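Local coordinates for protein AA10A (PDB 5UIZ) that probably cleaves cellulose by copper-dependent oxidation, as a lytic polysaccharide monooxygenase of the AA10 family, at residues A[87-92]-A[109-114]; A[98-103]-A[165-170]; A[151-156]-A[189-194]; A[197-202]-A[214-219]. All coordinates share one frame; numbering follows the deposited sequence.

Contact 1 (A[87-92]-A[109-114])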
loop_
_atom_site.group_PDB
_atom_site.type_symbol
_atom_site.label_atom_id
_atom_site.label_comp_id
_atom_site.label_asym_id
_atom_site.label_seq_id
_atom_site.Cartn_x
_atom_site.Cartn_y
_atom_site.Cartn_z
ATOM N N LEU A 87 3.315 -8.771 -0.064
ATOM C CA LEU A 87 2.995 -8.079 1.196
ATOM C C LEU A 87 1.630 -8.545 1.707
ATOM O O LEU A 87 0.624 -7.814 1.612
ATOM C CB LEU A 87 3.062 -6.573 1.005
ATOM C CG LEU A 87 3.525 -5.803 2.217
ATOM C CD1 LEU A 87 3.785 -4.339 1.855
ATOM C CD2 LEU A 87 2.508 -5.891 3.353
ATOM N N TYR A 88 1.610 -9.758 2.251
ATOM C CA TYR A 88 0.404 -10.370 2.757
ATOM C C TYR A 88 0.549 -11.049 4.081
ATOM O O TYR A 88 1.654 -11.458 4.506
ATOM C CB TYR A 88 -0.116 -11.402 1.773
ATOM C CG TYR A 88 0.769 -12.599 1.567
ATOM C CD1 TYR A 88 0.678 -13.705 2.414
ATOM C CD2 TYR A 88 1.659 -12.651 0.490
ATOM C CE1 TYR A 88 1.480 -14.810 2.229
ATOM C CE2 TYR A 88 2.453 -13.749 0.279
ATOM C CZ TYR A 88 2.352 -14.845 1.138
ATOM O OH TYR A 88 3.144 -15.936 0.941
ATOM N N ARG A 89 -0.597 -11.220 4.726
ATOM C CA ARG A 89 -0.663 -12.085 5.880
ATOM C C ARG A 89 -1.607 -13.232 5.611
ATOM O O ARG A 89 -2.594 -13.067 4.917
ATOM C CB ARG A 89 -1.110 -11.303 7.113
ATOM C CG ARG A 89 -0.196 -10.162 7.529
ATOM C CD ARG A 89 -0.729 -9.556 8.836
ATOM N NE ARG A 89 -0.487 -10.488 9.923
ATOM C CZ ARG A 89 0.622 -10.539 10.634
ATOM N NH1 ARG A 89 0.757 -11.493 11.481
ATOM N NH2 ARG A 89 1.595 -9.688 10.470
ATOM N N ASP A 90 -1.319 -14.380 6.206
ATOM C CA ASP A 90 -2.226 -15.500 6.230
ATOM C C ASP A 90 -2.935 -15.567 7.599
ATOM O O ASP A 90 -2.368 -15.174 8.631
ATOM C CB ASP A 90 -1.470 -16.806 6.031
ATOM C CG ASP A 90 -0.948 -16.991 4.598
ATOM O OD1 ASP A 90 -1.491 -16.448 3.584
ATOM O OD2 ASP A 90 0.024 -17.730 4.523
ATOM N N TRP A 91 -4.173 -16.050 7.578
ATOM C CA TRP A 91 -4.923 -16.408 8.758
ATOM C C TRP A 91 -5.239 -15.180 9.646
ATOM O O TRP A 91 -5.256 -15.251 10.867
ATOM C CB TRP A 91 -4.181 -17.547 9.529
ATOM C CG TRP A 91 -4.143 -18.831 8.782
ATOM C CD1 TRP A 91 -3.035 -19.443 8.268
ATOM C CD2 TRP A 91 -5.258 -19.719 8.510
ATOM N NE1 TRP A 91 -3.395 -20.648 7.664
ATOM C CE2 TRP A 91 -4.749 -20.840 7.820
ATOM C CE3 TRP A 91 -6.625 -19.663 8.776
ATOM C CZ2 TRP A 91 -5.564 -21.898 7.386
ATOM C CZ3 TRP A 91 -7.438 -20.703 8.344
ATOM C CH2 TRP A 91 -6.895 -21.827 7.677
ATOM N N VAL A 92 -5.503 -14.059 8.993
ATOM C CA VAL A 92 -5.962 -12.871 9.675
ATOM C C VAL A 92 -7.424 -13.044 10.182
ATOM O O VAL A 92 -7.800 -12.424 11.167
ATOM C CB VAL A 92 -5.796 -11.604 8.798
ATOM C CG1 VAL A 92 -6.503 -10.385 9.400
ATOM C CG2 VAL A 92 -4.313 -11.294 8.609
ATOM N N GLY A 109 1.825 -5.392 9.455
ATOM C CA GLY A 109 2.059 -5.848 10.823
ATOM C C GLY A 109 3.364 -6.602 10.899
ATOM O O GLY A 109 3.418 -7.674 11.492
ATOM N N LEU A 110 4.391 -6.052 10.249
ATOM C CA LEU A 110 5.699 -6.712 10.183
ATOM C C LEU A 110 5.653 -8.123 9.664
ATOM O O LEU A 110 6.437 -8.960 10.065
ATOM C CB LEU A 110 6.429 -6.658 11.541
ATOM C CG LEU A 110 6.622 -5.223 12.109
ATOM C CD1 LEU A 110 7.292 -5.308 13.498
ATOM C CD2 LEU A 110 7.433 -4.311 11.201
ATOM N N THR A 111 4.794 -8.371 8.683
ATOM C CA THR A 111 4.678 -9.705 8.099
ATOM C C THR A 111 6.023 -10.138 7.484
ATOM O O THR A 111 6.877 -9.294 7.185
ATOM C CB THR A 111 3.588 -9.698 7.001
ATOM O OG1 THR A 111 3.207 -11.025 6.654
ATOM C CG2 THR A 111 4.062 -8.975 5.733
ATOM N N GLU A 112 6.162 -11.423 7.239
ATOM C CA GLU A 112 7.389 -12.023 6.733
ATOM C C GLU A 112 8.649 -11.596 7.498
ATOM O O GLU A 112 9.640 -11.176 6.898
ATOM C CB GLU A 112 7.531 -11.700 5.257
ATOM C CG GLU A 112 6.453 -12.289 4.404
ATOM C CD GLU A 112 6.555 -13.831 4.250
ATOM O OE1 GLU A 112 5.674 -14.384 3.552
ATOM O OE2 GLU A 112 7.508 -14.495 4.796
ATOM N N GLY A 113 8.609 -11.678 8.824
ATOM C CA GLY A 113 9.787 -11.337 9.637
ATOM C C GLY A 113 10.256 -9.891 9.517
ATOM O O GLY A 113 11.451 -9.592 9.564
ATOM N N GLY A 114 9.309 -8.972 9.359
ATOM C CA GLY A 114 9.665 -7.570 9.189
ATOM C C GLY A 114 10.184 -7.212 7.829
ATOM O O GLY A 114 10.733 -6.149 7.659
HETATM O O HOH W 1 3.232 -13.804 4.742
#
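G109 meets the tip of R89: NH2 of R89 lies 2.9 Å from O of G109, which sits near the guanidinium plane at its edge, and the same NH2 hydrogen-bonds to O of G108. The arginine chain is bent at chi3 (72°), which turns the guanidinium towards the G108-G109 carbonyls. T111 is next to touch. Its OG1 stands anti to the backbone N (chi1 -165°) and donates to O of Y88 over 2.7 Å, from above the carbonyl plane. The T111 side chain runs counter to that of R89, with OG1 of T111 3.6 Å from CG of R89, while its methyl CG2 lies 4.2 Å from CD2 of L87. E112 joins through a water that donates both to its OE1 and to O of Y88, 2.8 Å from each, so this carbonyl is gripped by two donors. The carboxylate of E112 stands at 89° to the Y88 ring. That ring meets the copper ligand H37, and the Y88 side chain is about 6 Å from the copper ion. Strand 88-90 pairs antiparallel with strand 211-221, R89 packs on helix 96-99, and the short, weakly bonded helix 111-114 lies beside the strand at the metal end of the fold.

Contact 2 (A[98-103]-A[165-170])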
loop_
_atom_site.group_PDB
_atom_site.type_symbol
_atom_site.label_atom_id
_atom_site.label_comp_id
_atom_site.label_asym_id
_atom_site.label_seq_id
_atom_site.Cartn_x
_atom_site.Cartn_y
_atom_site.Cartn_z
ATOM N N ALA A 98 -6.397 -6.290 14.590
ATOM C CA ALA A 98 -5.567 -7.071 15.487
ATOM C C ALA A 98 -4.260 -7.389 14.793
ATOM O O ALA A 98 -3.221 -7.482 15.472
ATOM C CB ALA A 98 -6.228 -8.352 15.901
ATOM N N ALA A 99 -4.310 -7.678 13.488
ATOM C CA ALA A 99 -3.113 -8.065 12.806
ATOM C C ALA A 99 -2.142 -6.912 12.578
ATOM O O ALA A 99 -0.970 -7.162 12.476
ATOM C CB ALA A 99 -3.412 -8.744 11.502
ATOM N N LEU A 100 -2.626 -5.687 12.496
ATOM C CA LEU A 100 -1.812 -4.529 12.087
ATOM C C LEU A 100 -1.861 -3.517 13.217
ATOM O O LEU A 100 -2.775 -2.706 13.262
ATOM C CB LEU A 100 -2.423 -3.906 10.823
ATOM C CG LEU A 100 -1.931 -4.461 9.479
ATOM C CD1 LEU A 100 -1.994 -5.953 9.330
ATOM C CD2 LEU A 100 -2.764 -3.846 8.365
ATOM N N PRO A 101 -0.904 -3.574 14.156
ATOM C CA PRO A 101 -0.838 -2.502 15.131
ATOM C C PRO A 101 -0.651 -1.122 14.494
ATOM O O PRO A 101 -0.058 -1.000 13.380
ATOM C CB PRO A 101 0.404 -2.856 15.939
ATOM C CG PRO A 101 0.548 -4.304 15.821
ATOM C CD PRO A 101 0.085 -4.624 14.430
ATOM N N ASP A 102 -1.102 -0.085 15.197
ATOM C CA ASP A 102 -0.848 1.268 14.715
ATOM C C ASP A 102 0.648 1.473 14.390
ATOM O O ASP A 102 1.556 0.990 15.111
ATOM C CB ASP A 102 -1.305 2.301 15.718
ATOM C CG ASP A 102 -2.804 2.502 15.713
ATOM O OD1 ASP A 102 -3.516 2.243 14.682
ATOM O OD2 ASP A 102 -3.274 2.962 16.761
ATOM N N GLY A 103 0.894 2.121 13.256
ATOM C CA GLY A 103 2.224 2.389 12.851
ATOM C C GLY A 103 2.864 1.227 12.151
ATOM O O GLY A 103 4.004 1.359 11.722
ATOM N N LEU A 165 1.167 6.014 10.171
ATOM C CA LEU A 165 -0.144 5.628 9.776
ATOM C C LEU A 165 -0.829 4.834 10.872
ATOM O O LEU A 165 -0.288 3.858 11.329
ATOM C CB LEU A 165 -0.076 4.844 8.471
ATOM C CG LEU A 165 -1.474 4.577 7.869
ATOM C CD1 LEU A 165 -2.137 5.876 7.454
ATOM C CD2 LEU A 165 -1.385 3.622 6.663
ATOM N N THR A 166 -2.049 5.239 11.257
ATOM C CA THR A 166 -2.793 4.558 12.286
ATOM C C THR A 166 -4.219 4.330 11.793
ATOM O O THR A 166 -4.697 4.998 10.834
ATOM C CB THR A 166 -2.915 5.396 13.573
ATOM O OG1 THR A 166 -3.720 6.550 13.307
ATOM C CG2 THR A 166 -1.581 5.863 14.110
ATOM N N TRP A 167 -4.898 3.413 12.472
ATOM C CA TRP A 167 -6.284 3.139 12.160
ATOM C C TRP A 167 -7.139 4.342 12.412
ATOM O O TRP A 167 -7.946 4.626 11.579
ATOM C CB TRP A 167 -6.840 1.953 12.932
ATOM C CG TRP A 167 -6.241 0.722 12.497
ATOM C CD1 TRP A 167 -5.189 0.037 13.092
ATOM C CD2 TRP A 167 -6.582 -0.001 11.336
ATOM N NE1 TRP A 167 -4.904 -1.087 12.366
ATOM C CE2 TRP A 167 -5.721 -1.124 11.269
ATOM C CE3 TRP A 167 -7.525 0.184 10.330
ATOM C CZ2 TRP A 167 -5.815 -2.069 10.258
ATOM C CZ3 TRP A 167 -7.613 -0.742 9.342
ATOM C CH2 TRP A 167 -6.770 -1.859 9.304
ATOM N N ASP A 168 -6.935 5.039 13.540
ATOM C CA ASP A 168 -7.585 6.338 13.805
ATOM C C ASP A 168 -7.468 7.305 12.643
ATOM O O ASP A 168 -8.440 7.968 12.274
ATOM C CB ASP A 168 -7.055 6.980 15.099
ATOM C CG ASP A 168 -7.804 8.258 15.479
ATOM O OD1 ASP A 168 -9.033 8.182 15.711
ATOM O OD2 ASP A 168 -7.153 9.338 15.549
ATOM N N SER A 169 -6.298 7.367 12.034
ATOM C CA SER A 169 -6.025 8.348 10.970
ATOM C C SER A 169 -6.784 8.025 9.636
ATOM O O SER A 169 -6.861 8.844 8.750
ATOM C CB SER A 169 -4.503 8.451 10.718
ATOM O OG SER A 169 -3.967 7.315 10.035
ATOM N N LEU A 170 -7.336 6.826 9.529
ATOM C CA LEU A 170 -7.936 6.350 8.297
ATOM C C LEU A 170 -9.458 6.321 8.358
ATOM O O LEU A 170 -10.030 5.985 9.404
ATOM C CB LEU A 170 -7.464 4.926 8.064
ATOM C CG LEU A 170 -6.019 4.800 7.646
ATOM C CD1 LEU A 170 -5.738 3.304 7.592
ATOM C CD2 LEU A 170 -5.756 5.407 6.285
HETATM O O HOH W 2 -5.538 4.157 15.825
#
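D102 and G103 pass L165 and T166 in a roughly opposed direction, CA of D102 4.5 Å from CA of T166, and the backbones are joined by one bond, N of G103 to O of L165 (2.9 Å). Next to this bond the side chain of D102 reaches across to 165-170. With CG beside its own backbone N (chi1 -77°), its OD1 takes the amide of W167 at 2.9 Å in a nearly straight bond (170°), on the syn side but 35° out of the carboxylate plane. The carboxylate also lies against T166, whose CB is 3.4 Å from OD1 of D102. OD2 of D102 accepts from a water that in turn accepts from N of D168, so the two oxygens hold successive amides, one directly and one through water. The indole of W167 completes the join: NE1 donates to O of L100 over 2.8 Å, almost exactly in the ring plane and in the carbonyl plane. Farther along the same ring, CZ2 of W167 lies 3.9 Å from CB of L100, the two side chains crossing at about a right angle. Within 165-170, T166 forms an ST motif, its OG1 accepting from N of S169, and OG of S169 donates to O of T166 (2.6 Å). L100 and L165 continue inward onto F201 and C216 respectively. Two N-H groups of one tryptophan are thus matched to acceptors of the other loop, which fixes the rotation of the indole, and the donors gathered at D102 would favour its ionised form.

Contact 3 (A[151-156]-A[189-194])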
loop_
_atom_site.group_PDB
_atom_site.type_symbol
_atom_site.label_atom_id
_atom_site.label_comp_id
_atom_site.label_asym_id
_atom_site.label_seq_id
_atom_site.Cartn_x
_atom_site.Cartn_y
_atom_site.Cartn_z
ATOM N N VAL A 151 -10.992 -0.047 1.080
ATOM C CA VAL A 151 -10.119 1.059 0.754
ATOM C C VAL A 151 -10.324 2.126 1.777
ATOM O O VAL A 151 -11.444 2.661 1.894
ATOM C CB VAL A 151 -10.388 1.606 -0.654
ATOM C CG1 VAL A 151 -9.426 2.750 -0.986
ATOM C CG2 VAL A 151 -10.214 0.528 -1.693
ATOM N N TYR A 152 -9.253 2.403 2.535
ATOM C CA TYR A 152 -9.215 3.459 3.507
ATOM C C TYR A 152 -8.382 4.638 2.967
ATOM O O TYR A 152 -7.429 4.458 2.196
ATOM C CB TYR A 152 -8.583 2.939 4.785
ATOM C CG TYR A 152 -9.371 1.890 5.507
ATOM C CD1 TYR A 152 -9.293 0.559 5.138
ATOM C CD2 TYR A 152 -10.171 2.232 6.596
ATOM C CE1 TYR A 152 -10.023 -0.396 5.777
ATOM C CE2 TYR A 152 -10.875 1.268 7.260
ATOM C CZ TYR A 152 -10.812 -0.047 6.828
ATOM O OH TYR A 152 -11.510 -0.987 7.473
ATOM N N VAL A 153 -8.712 5.852 3.378
ATOM C CA VAL A 153 -7.901 7.029 3.053
ATOM C C VAL A 153 -7.719 7.865 4.322
ATOM O O VAL A 153 -8.684 8.023 5.145
ATOM C CB VAL A 153 -8.491 7.902 1.904
ATOM C CG1 VAL A 153 -7.483 8.958 1.475
ATOM C CG2 VAL A 153 -8.768 7.046 0.672
ATOM N N THR A 154 -6.513 8.399 4.480
ATOM C CA THR A 154 -6.218 9.271 5.602
ATOM C C THR A 154 -7.171 10.512 5.648
ATOM O O THR A 154 -7.623 11.005 4.617
ATOM C CB THR A 154 -4.754 9.769 5.573
ATOM O OG1 THR A 154 -4.406 10.186 4.263
ATOM C CG2 THR A 154 -3.817 8.634 5.986
ATOM N N LYS A 155 -7.478 10.945 6.858
ATOM C CA LYS A 155 -8.355 12.084 7.126
ATOM C C LYS A 155 -7.627 13.397 6.858
ATOM O O LYS A 155 -6.419 13.472 7.053
ATOM C CB LYS A 155 -8.809 12.057 8.566
ATOM C CG LYS A 155 -9.992 11.175 8.763
ATOM C CD LYS A 155 -10.045 10.423 10.067
ATOM C CE LYS A 155 -9.752 11.224 11.313
ATOM N NZ LYS A 155 -10.226 10.374 12.464
ATOM N N GLN A 156 -8.346 14.422 6.369
ATOM C CA GLN A 156 -7.777 15.773 6.254
ATOM C C GLN A 156 -7.179 16.223 7.586
ATOM O O GLN A 156 -7.794 16.030 8.595
ATOM C CB GLN A 156 -8.817 16.820 5.803
ATOM C CG GLN A 156 -8.141 18.096 5.254
ATOM C CD GLN A 156 -7.317 17.840 3.966
ATOM O OE1 GLN A 156 -7.547 16.878 3.230
ATOM N NE2 GLN A 156 -6.333 18.705 3.707
ATOM N N VAL A 189 -13.199 4.665 -6.739
ATOM C CA VAL A 189 -13.552 4.972 -5.376
ATOM C C VAL A 189 -13.628 6.491 -5.323
ATOM O O VAL A 189 -13.069 7.175 -6.154
ATOM C CB VAL A 189 -12.529 4.442 -4.378
ATOM C CG1 VAL A 189 -12.175 2.994 -4.651
ATOM C CG2 VAL A 189 -11.283 5.284 -4.367
ATOM N N HIS A 190 -14.322 6.996 -4.325
ATOM C CA HIS A 190 -14.404 8.394 -4.108
ATOM C C HIS A 190 -13.965 8.654 -2.706
ATOM O O HIS A 190 -14.479 8.022 -1.768
ATOM C CB HIS A 190 -15.841 8.910 -4.310
ATOM C CG HIS A 190 -15.960 10.345 -3.979
ATOM N ND1 HIS A 190 -15.393 11.325 -4.769
ATOM C CD2 HIS A 190 -16.429 10.968 -2.880
ATOM C CE1 HIS A 190 -15.595 12.505 -4.217
ATOM N NE2 HIS A 190 -16.180 12.313 -3.047
ATOM N N ALA A 191 -13.021 9.589 -2.548
ATOM C CA ALA A 191 -12.526 9.947 -1.204
ATOM C C ALA A 191 -12.854 11.395 -0.930
ATOM O O ALA A 191 -12.139 12.281 -1.400
ATOM C CB ALA A 191 -11.031 9.740 -1.099
ATOM N N PRO A 192 -13.911 11.636 -0.154
ATOM C CA PRO A 192 -14.468 12.982 -0.049
ATOM C C PRO A 192 -13.652 13.877 0.864
ATOM O O PRO A 192 -13.012 13.373 1.780
ATOM C CB PRO A 192 -15.838 12.756 0.590
ATOM C CG PRO A 192 -15.729 11.429 1.288
ATOM C CD PRO A 192 -14.774 10.610 0.465
ATOM N N ASN A 193 -13.699 15.183 0.613
ATOM C CA ASN A 193 -13.175 16.189 1.541
ATOM C C ASN A 193 -11.665 16.051 1.803
ATOM O O ASN A 193 -11.215 16.199 2.939
ATOM C CB ASN A 193 -13.967 16.159 2.870
ATOM C CG ASN A 193 -15.451 16.393 2.665
ATOM O OD1 ASN A 193 -15.829 17.349 2.007
ATOM N ND2 ASN A 193 -16.295 15.510 3.209
ATOM N N ARG A 194 -10.907 15.739 0.757
ATOM C CA ARG A 194 -9.475 15.581 0.859
ATOM C C ARG A 194 -8.746 16.409 -0.153
ATOM O O ARG A 194 -9.127 16.499 -1.320
ATOM C CB ARG A 194 -9.072 14.121 0.745
ATOM C CG ARG A 194 -9.339 13.376 2.065
ATOM C CD ARG A 194 -9.841 12.026 1.782
ATOM N NE ARG A 194 -9.950 11.176 2.966
ATOM C CZ ARG A 194 -11.071 10.731 3.508
ATOM N NH1 ARG A 194 -12.279 11.065 3.050
ATOM N NH2 ARG A 194 -10.988 9.890 4.509
#
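R194 crosses to the end of strand 146-154 and offers its guanidinium to two successive carbonyls. NE donates to O of T154 over 2.9 Å and NH2 donates to O of V153 over 3.0 Å; both acceptors lie near the guanidinium edge but are tilted from its plane, and both bonds come from above the carbonyl planes. On its other terminal nitrogen, NH1 of R194 donates to O of P192 (2.7 Å), this time in the carbonyl plane. The bend at chi2 (141°) brings the group over V153, whose CG1 is 3.6 Å from NE of R194. The other methyl of V153, CG2, meets CB of A191 at 3.9 Å, and farther along the strands CG2 of V151 meets CG1 of V189 at 4.3 Å. Beyond the strand end, OE1 of Q156 approaches CA of R194 (3.3 Å) and is itself held by N of S195 and NE2 of H198.

Outside this shell, N132 ND2 donates to O of both A191 and R194, and F221 packs on V153, A191 and R194. Strand 146-154 belongs to the mixed sheet and 184-190 to the three-stranded one, so V151 on V189, and V153 on A191 just past the strand end, are core packing between the two sheets of a beta sandwich. The buried cation is met chiefly by neutral backbone oxygens; E171 adds a long, weak ion pair, which would help to offset its charge.

Contact 4 (A[197-202]-A[214-219])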
loop_
_atom_site.group_PDB
_atom_site.type_symbol
_atom_site.label_atom_id
_atom_site.label_comp_id
_atom_site.label_asym_id
_atom_site.label_seq_id
_atom_site.Cartn_x
_atom_site.Cartn_y
_atom_site.Cartn_z
ATOM N N ARG A 197 -1.559 15.877 0.187
ATOM C CA ARG A 197 -0.847 14.608 0.427
ATOM C C ARG A 197 -1.630 13.709 1.400
ATOM O O ARG A 197 -2.022 14.126 2.503
ATOM C CB ARG A 197 0.546 14.861 0.973
ATOM C CG ARG A 197 1.265 13.597 1.446
ATOM C CD ARG A 197 2.597 13.936 2.149
ATOM N NE ARG A 197 3.678 14.200 1.204
ATOM C CZ ARG A 197 4.344 13.271 0.557
ATOM N NH1 ARG A 197 4.056 11.973 0.694
ATOM N NH2 ARG A 197 5.341 13.632 -0.242
ATOM N N HIS A 198 -1.843 12.469 0.972
ATOM C CA HIS A 198 -2.548 11.502 1.752
ATOM C C HIS A 198 -1.998 10.107 1.520
ATOM O O HIS A 198 -1.120 9.867 0.658
ATOM C CB HIS A 198 -4.022 11.566 1.379
ATOM C CG HIS A 198 -4.745 12.661 2.060
ATOM N ND1 HIS A 198 -5.129 12.574 3.374
ATOM C CD2 HIS A 198 -5.119 13.895 1.636
ATOM C CE1 HIS A 198 -5.700 13.713 3.732
ATOM N NE2 HIS A 198 -5.695 14.536 2.705
ATOM N N VAL A 199 -2.541 9.186 2.278
ATOM C CA VAL A 199 -2.292 7.757 2.071
ATOM C C VAL A 199 -3.566 6.983 1.788
ATOM O O VAL A 199 -4.552 7.150 2.469
ATOM C CB VAL A 199 -1.614 7.168 3.290
ATOM C CG1 VAL A 199 -1.253 5.703 3.081
ATOM C CG2 VAL A 199 -0.353 7.932 3.552
ATOM N N VAL A 200 -3.538 6.203 0.738
ATOM C CA VAL A 200 -4.616 5.309 0.424
ATOM C C VAL A 200 -4.132 3.933 0.936
ATOM O O VAL A 200 -3.038 3.466 0.598
ATOM C CB VAL A 200 -4.842 5.236 -1.060
ATOM C CG1 VAL A 200 -5.924 4.199 -1.376
ATOM C CG2 VAL A 200 -5.169 6.603 -1.627
ATOM N N PHE A 201 -4.925 3.342 1.814
ATOM C CA PHE A 201 -4.658 1.993 2.317
ATOM C C PHE A 201 -5.677 0.955 1.825
ATOM O O PHE A 201 -6.858 1.014 2.175
ATOM C CB PHE A 201 -4.574 2.061 3.832
ATOM C CG PHE A 201 -4.176 0.791 4.471
ATOM C CD1 PHE A 201 -2.974 0.242 4.198
ATOM C CD2 PHE A 201 -5.030 0.140 5.374
ATOM C CE1 PHE A 201 -2.568 -0.959 4.788
ATOM C CE2 PHE A 201 -4.643 -1.047 5.947
ATOM C CZ PHE A 201 -3.399 -1.595 5.668
ATOM N N THR A 202 -5.225 0.042 0.990
ATOM C CA THR A 202 -6.070 -0.966 0.347
ATOM C C THR A 202 -5.821 -2.367 0.970
ATOM O O THR A 202 -4.671 -2.833 1.081
ATOM C CB THR A 202 -5.802 -1.015 -1.169
ATOM O OG1 THR A 202 -6.068 0.256 -1.734
ATOM C CG2 THR A 202 -6.686 -2.013 -1.862
ATOM N N TYR A 214 -1.966 -6.065 2.126
ATOM C CA TYR A 214 -2.015 -4.758 2.768
ATOM C C TYR A 214 -1.175 -3.759 1.976
ATOM O O TYR A 214 0.041 -3.828 1.948
ATOM C CB TYR A 214 -1.560 -4.856 4.222
ATOM C CG TYR A 214 -2.508 -5.703 5.047
ATOM C CD1 TYR A 214 -3.774 -5.248 5.364
ATOM C CD2 TYR A 214 -2.145 -6.965 5.469
ATOM C CE1 TYR A 214 -4.638 -6.050 6.114
ATOM C CE2 TYR A 214 -3.016 -7.790 6.144
ATOM C CZ TYR A 214 -4.237 -7.339 6.487
ATOM O OH TYR A 214 -5.085 -8.139 7.233
ATOM N N LEU A 215 -1.855 -2.823 1.347
ATOM C CA LEU A 215 -1.294 -2.038 0.251
ATOM C C LEU A 215 -1.415 -0.568 0.502
ATOM O O LEU A 215 -2.495 -0.018 0.356
ATOM C CB LEU A 215 -2.018 -2.416 -1.052
ATOM C CG LEU A 215 -1.984 -3.947 -1.277
ATOM C CD1 LEU A 215 -2.940 -4.441 -2.347
ATOM C CD2 LEU A 215 -0.551 -4.453 -1.497
ATOM N N CYS A 216 -0.322 0.063 0.950
ATOM C CA CYS A 216 -0.266 1.517 1.130
ATOM C C CYS A 216 0.231 2.225 -0.142
ATOM O O CYS A 216 1.280 1.854 -0.712
ATOM C CB CYS A 216 0.667 1.945 2.278
ATOM S SG CYS A 216 0.044 1.613 3.944
ATOM N N SER A 217 -0.501 3.265 -0.522
ATOM C CA SER A 217 -0.190 4.114 -1.671
ATOM C C SER A 217 -0.223 5.579 -1.296
ATOM O O SER A 217 -1.242 6.075 -0.782
ATOM C CB SER A 217 -1.150 3.911 -2.787
ATOM O OG SER A 217 -1.162 2.556 -3.211
ATOM N N ASP A 218 0.872 6.278 -1.558
ATOM C CA ASP A 218 0.901 7.717 -1.329
ATOM C C ASP A 218 0.299 8.472 -2.491
ATOM O O ASP A 218 0.601 8.169 -3.660
ATOM C CB ASP A 218 2.286 8.211 -1.011
ATOM C CG ASP A 218 2.822 7.555 0.196
ATOM O OD1 ASP A 218 2.491 8.000 1.350
ATOM O OD2 ASP A 218 3.532 6.537 -0.031
ATOM N N VAL A 219 -0.613 9.372 -2.164
ATOM C CA VAL A 219 -1.336 10.143 -3.165
ATOM C C VAL A 219 -1.326 11.624 -2.839
ATOM O O VAL A 219 -1.073 12.047 -1.704
ATOM C CB VAL A 219 -2.783 9.663 -3.407
ATOM C CG1 VAL A 219 -2.813 8.200 -3.825
ATOM C CG2 VAL A 219 -3.673 9.848 -2.184
HETATM O O HOH W 3 1.680 10.471 1.354
HETATM O O HOH W 4 -3.499 1.328 -1.988
#
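V200 and V219 pack on the hairpin face turned to strand 133-140 of the other sheet, CG2 of V200 3.6 Å from CG1 of V219, their side chains crossing at about a right angle. T202 and L215 lie on that same face. On the reverse face F201, its CG anti to the backbone N (chi1 -174°), leans along the neighbouring strand until CZ reaches CD1 of Y214 at 3.7 Å. SG of C216, joined to C106 in a disulfide, makes an oblique sulfur-aromatic contact with the F201 ring; C216 has two conformers, so its exact closeness is doubtful. The strands run antiparallel (153°). H198 with V219, V200 with S217 and T202 with L215 are hydrogen-bonded pairs, each closed by two N-H...O bonds; V199 with D218 and F201 with C216 are the non-hydrogen-bonded pairs between them.

Polar groups gather farther out. One water donates to O of L215 and OG of S217 and also bonds OG1 of T202; OG of S217 also bonds O of P43. At the other end R197 NH1 and D218 OD1, 4.3 Å apart, are joined by a second water, which accepts from NH1 of R197 (2.9 Å) and donates to OD1 of D218 (2.6 Å) and to O of H198. The two opposite charges are thus bridged by water; D218 is also paired with R46 in a salt bridge, which probably keeps it ionised although buried, while NH1 of R197 has a neutral carbonyl, O of W125, as its further partner.

From the N terminus, contact 1 opens at strand 88-90 and closes a short loop at 109-114. Contact 2 opens within that loop, at 98-103, and closes only at 165-170, so the two cross. Contact 3 begins at 151-156, before contact 2 has closed, and ends at 189-194; these two also cross. Contact 4 follows as a local hairpin and crosses none. Strand 211-221 of that hairpin pairs with 88-90 and its partner 198-206 pairs with 146-154, which places contacts 1, 3 and 4 on one mixed sheet. Contact 3 adds the three-stranded sheet, and contact 2 brings two loops together over F201, Y214 and C216.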